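Long-range contact in alpha-fucosidase (Bifidobacterium bifidum, PDB 2EAB), which probably hydrolyses alpha-1,2-fucosidic linkages, releasing L-fucose from glycans, this chain being the calcium-binding catalytic portion of a longer membrane-associated protein: residues A[563-568]-A[650-655]. Sequence-based numbering, arbitrary orientation.
Sequences AYSPEQ and IKEWYF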
ATOM      1  N   ALA A 563     -24.437   6.345  -7.294  1.00  8.56           N
ATOM      2  CA  ALA A 563     -23.030   5.970  -7.388  1.00  8.58           C
ATOM      3  C   ALA A 563     -22.389   6.446  -8.672  1.00  8.40           C
ATOM      4  O   ALA A 563     -23.049   6.547  -9.715  1.00  9.03           O
ATOM      5  CB  ALA A 563     -22.875   4.459  -7.258  1.00  9.28           C
ATOM      6  N   TYR A 564     -21.087   6.710  -8.575  1.00  8.21           N
ATOM      7  CA  TYR A 564     -20.235   7.054  -9.701  1.00  7.97           C
ATOM      8  C   TYR A 564     -19.237   5.931  -9.907  1.00  7.53           C
ATOM      9  O   TYR A 564     -18.714   5.375  -8.936  1.00  8.16           O
ATOM     10  CB  TYR A 564     -19.489   8.350  -9.390  1.00  8.36           C
ATOM     11  CG  TYR A 564     -18.630   8.894 -10.507  1.00  8.47           C
ATOM     12  CD1 TYR A 564     -19.145   9.073 -11.790  1.00  9.24           C
ATOM     13  CD2 TYR A 564     -17.305   9.261 -10.274  1.00  9.01           C
ATOM     14  CE1 TYR A 564     -18.361   9.585 -12.813  1.00  8.83           C
ATOM     15  CE2 TYR A 564     -16.515   9.784 -11.291  1.00  8.91           C
ATOM     16  CZ  TYR A 564     -17.050   9.940 -12.558  1.00  8.88           C
ATOM     17  OH  TYR A 564     -16.268  10.458 -13.563  1.00  9.32           O
ATOM     18  N   SER A 565     -18.983   5.582 -11.162  1.00  7.21           N
ATOM     19  CA  SER A 565     -17.936   4.621 -11.472  1.00  7.20           C
ATOM     20  C   SER A 565     -16.694   5.408 -11.875  1.00  7.19           C
ATOM     21  O   SER A 565     -16.643   5.935 -12.986  1.00  7.84           O
ATOM     22  CB  SER A 565     -18.373   3.701 -12.610  1.00  7.06           C
ATOM     23  OG  SER A 565     -17.509   2.579 -12.695  1.00  7.26           O
ATOM     24  N   PRO A 566     -15.696   5.529 -10.972  1.00  7.71           N
ATOM     25  CA  PRO A 566     -14.543   6.358 -11.336  1.00  8.23           C
ATOM     26  C   PRO A 566     -13.848   5.846 -12.607  1.00  8.34           C
ATOM     27  O   PRO A 566     -13.659   4.638 -12.739  1.00  7.48           O
ATOM     28  CB  PRO A 566     -13.624   6.227 -10.112  1.00  8.71           C
ATOM     29  CG  PRO A 566     -14.556   5.926  -8.984  1.00  8.99           C
ATOM     30  CD  PRO A 566     -15.568   4.997  -9.602  1.00  7.84           C
ATOM     31  N   GLU A 567     -13.495   6.713 -13.563  1.00  8.81           N
ATOM     32  CA  GLU A 567     -13.818   8.141 -13.624  1.00 10.31           C
ATOM     33  C   GLU A 567     -14.466   8.417 -14.982  1.00  9.64           C
ATOM     34  O   GLU A 567     -14.015   9.292 -15.734  1.00  9.73           O
ATOM     35  CB  GLU A 567     -12.544   8.987 -13.523  1.00 10.76           C
ATOM     36  CG  GLU A 567     -11.919   9.108 -12.152  1.00 13.84           C
ATOM     37  CD  GLU A 567     -10.741  10.081 -12.135  1.00 14.00           C
ATOM     38  OE1 GLU A 567      -9.895   9.973 -11.219  1.00 18.64           O
ATOM     39  OE2 GLU A 567     -10.651  10.949 -13.040  1.00 18.39           O
ATOM     40  N   GLN A 568     -15.502   7.654 -15.314  1.00  9.38           N
ATOM     41  CA  GLN A 568     -16.223   7.862 -16.570  1.00  9.30           C
ATOM     42  C   GLN A 568     -17.711   7.605 -16.381  1.00  9.18           C
ATOM     43  O   GLN A 568     -18.131   7.134 -15.325  1.00  8.97           O
ATOM     44  CB  GLN A 568     -15.642   6.999 -17.701  1.00  9.37           C
ATOM     45  CG  GLN A 568     -15.858   5.506 -17.513  1.00  9.22           C
ATOM     46  CD  GLN A 568     -15.509   4.680 -18.742  1.00  9.24           C
ATOM     47  OE1 GLN A 568     -15.147   5.207 -19.796  1.00  9.48           O
ATOM     48  NE2 GLN A 568     -15.621   3.363 -18.608  1.00  9.78           N
ATOM     49  N   ILE A 650     -17.780  -7.617 -19.072  1.00  7.70           N
ATOM     50  CA  ILE A 650     -18.356  -7.346 -17.755  1.00  7.51           C
ATOM     51  C   ILE A 650     -18.991  -5.957 -17.810  1.00  6.93           C
ATOM     52  O   ILE A 650     -18.302  -4.976 -18.101  1.00  7.35           O
ATOM     53  CB  ILE A 650     -17.278  -7.358 -16.640  1.00  7.50           C
ATOM     54  CG1 ILE A 650     -16.537  -8.703 -16.582  1.00  8.29           C
ATOM     55  CG2 ILE A 650     -17.889  -6.985 -15.288  1.00  7.83           C
ATOM     56  CD1 ILE A 650     -17.351  -9.881 -16.058  1.00  9.26           C
ATOM     57  N   LYS A 651     -20.292  -5.869 -17.553  1.00  7.10           N
ATOM     58  CA  LYS A 651     -20.955  -4.563 -17.547  1.00  7.37           C
ATOM     59  C   LYS A 651     -20.393  -3.681 -16.438  1.00  7.13           C
ATOM     60  O   LYS A 651     -20.142  -4.153 -15.323  1.00  7.32           O
ATOM     61  CB  LYS A 651     -22.460  -4.706 -17.350  1.00  7.60           C
ATOM     62  CG  LYS A 651     -23.199  -5.342 -18.510  1.00  8.21           C
ATOM     63  CD  LYS A 651     -24.695  -5.338 -18.267  1.00  9.89           C
ATOM     64  CE  LYS A 651     -25.416  -6.169 -19.317  1.00 10.41           C
ATOM     65  NZ  LYS A 651     -26.890  -6.085 -19.174  1.00 13.26           N
ATOM     66  N   GLU A 652     -20.209  -2.400 -16.746  1.00  7.11           N
ATOM     67  CA  GLU A 652     -19.773  -1.420 -15.758  1.00  7.04           C
ATOM     68  C   GLU A 652     -20.987  -0.768 -15.076  1.00  6.82           C
ATOM     69  O   GLU A 652     -20.919  -0.409 -13.893  1.00  7.05           O
ATOM     70  CB  GLU A 652     -18.831  -0.394 -16.405  1.00  7.16           C
ATOM     71  CG  GLU A 652     -18.297   0.663 -15.435  1.00  7.07           C
ATOM     72  CD  GLU A 652     -17.040   1.383 -15.909  1.00  7.39           C
ATOM     73  OE1 GLU A 652     -16.573   1.149 -17.045  1.00  7.72           O
ATOM     74  OE2 GLU A 652     -16.521   2.208 -15.126  1.00  7.99           O
ATOM     75  N   TRP A 653     -22.091  -0.654 -15.819  1.00  7.33           N
ATOM     76  CA  TRP A 653     -23.363  -0.154 -15.295  1.00  7.82           C
ATOM     77  C   TRP A 653     -24.470  -1.140 -15.611  1.00  7.88           C
ATOM     78  O   TRP A 653     -24.421  -1.827 -16.633  1.00  7.80           O
ATOM     79  CB  TRP A 653     -23.719   1.200 -15.910  1.00  8.10           C
ATOM     80  CG  TRP A 653     -22.695   2.249 -15.654  1.00  8.51           C
ATOM     81  CD1 TRP A 653     -22.608   3.068 -14.559  1.00  8.45           C
ATOM     82  CD2 TRP A 653     -21.594   2.586 -16.498  1.00  8.32           C
ATOM     83  NE1 TRP A 653     -21.518   3.898 -14.677  1.00  8.33           N
ATOM     84  CE2 TRP A 653     -20.881   3.626 -15.861  1.00  8.33           C
ATOM     85  CE3 TRP A 653     -21.144   2.117 -17.741  1.00  8.26           C
ATOM     86  CZ2 TRP A 653     -19.737   4.198 -16.421  1.00  8.63           C
ATOM     87  CZ3 TRP A 653     -20.013   2.688 -18.297  1.00  9.07           C
ATOM     88  CH2 TRP A 653     -19.322   3.719 -17.638  1.00  9.07           C
ATOM     89  N   TYR A 654     -25.482  -1.194 -14.759  1.00  8.27           N
ATOM     90  CA  TYR A 654     -26.566  -2.161 -14.952  1.00  8.72           C
ATOM     91  C   TYR A 654     -27.520  -1.810 -16.088  1.00  9.30           C
ATOM     92  O   TYR A 654     -28.274  -2.674 -16.543  1.00 10.05           O
ATOM     93  CB  TYR A 654     -27.283  -2.472 -13.622  1.00  8.76           C
ATOM     94  CG  TYR A 654     -26.305  -3.072 -12.649  1.00  8.69           C
ATOM     95  CD1 TYR A 654     -25.685  -4.289 -12.938  1.00  9.18           C
ATOM     96  CD2 TYR A 654     -25.931  -2.400 -11.486  1.00  8.71           C
ATOM     97  CE1 TYR A 654     -24.739  -4.835 -12.083  1.00  9.33           C
ATOM     98  CE2 TYR A 654     -24.983  -2.942 -10.621  1.00  8.51           C
ATOM     99  CZ  TYR A 654     -24.392  -4.157 -10.928  1.00  8.30           C
ATOM    100  OH  TYR A 654     -23.446  -4.678 -10.076  1.00  8.23           O
ATOM    101  N   PHE A 655     -27.470  -0.568 -16.567  1.00  9.33           N
ATOM    102  CA  PHE A 655     -28.228  -0.197 -17.768  1.00  9.75           C
ATOM    103  C   PHE A 655     -27.486  -0.465 -19.088  1.00  9.81           C
ATOM    104  O   PHE A 655     -28.016  -0.200 -20.172  1.00 10.17           O
ATOM    105  CB  PHE A 655     -28.781   1.245 -17.703  1.00 10.09           C
ATOM    106  CG  PHE A 655     -27.741   2.330 -17.474  1.00 10.56           C
ATOM    107  CD1 PHE A 655     -26.507   2.325 -18.120  1.00 11.23           C
ATOM    108  CD2 PHE A 655     -28.046   3.405 -16.643  1.00 12.74           C
ATOM    109  CE1 PHE A 655     -25.582   3.349 -17.910  1.00 11.72           C
ATOM    110  CE2 PHE A 655     -27.131   4.429 -16.427  1.00 12.92           C
ATOM    111  CZ  PHE A 655     -25.897   4.401 -17.060  1.00 12.23           C
TER
HETATM  112  O   HOH W   1     -22.115   4.868 -11.836  1.00  7.86           O
HETATM  113  O   HOH W   2     -18.890   0.212 -12.066  1.00  6.86           O
HETATM  114  O   HOH W   3     -20.235   6.430 -13.667  1.00  8.05           O
HETATM  115  O   HOH W   4     -13.845   2.511 -14.543  1.00  7.69           O
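In the family 95 catalytic domain, the carboxylate of Glu-652 is gripped by Ser-565 and Gln-568 in the turn at Ser-565 to Gln-568, which follows strand 558-565. This is a beta turn with a non-prolyl cis peptide bond between Pro-566 and Glu-567, closed by the hydrogen bond from Gln-568 N to Ser-565 O, 3.1 Å long. With CG anti to the backbone N (chi1 -179°) and the chain extended beyond it, the Glu-652 carboxylate reaches the turn. Ser-565 OG donates to the anti lone pair of Glu-652 OE2 at 2.7 Å. Gln-568 NE2 gives a bent bond (137°) to Glu-652 OE1 at 2.9 Å; the acceptor lies nearly in the amide plane, yet the donor approaches from above the carboxylate plane. OE1 also forms a salt bridge with Arg-710 of helix 697-711, which probably favours the charged carboxylate. Trp-653 lies against the same turn: Gln-568 O meets its edge near CZ2 at 3.5 Å, while Glu-652 CG sits over one face, offset toward the rim. Water 3 ties both segments, accepting from Ser-565 N and Trp-653 NE1 (3.0 Å) and donating to Gln-568 O. Water 4 bridges Pro-566 O and Glu-652 OE2, and water 2 joins Ser-565 OG to Glu-652 O. The contact lies away from the calcium site: a buried polar network joining a beta turn with a non-prolyl cis peptide to the loop between helices 632-639 and 697-711.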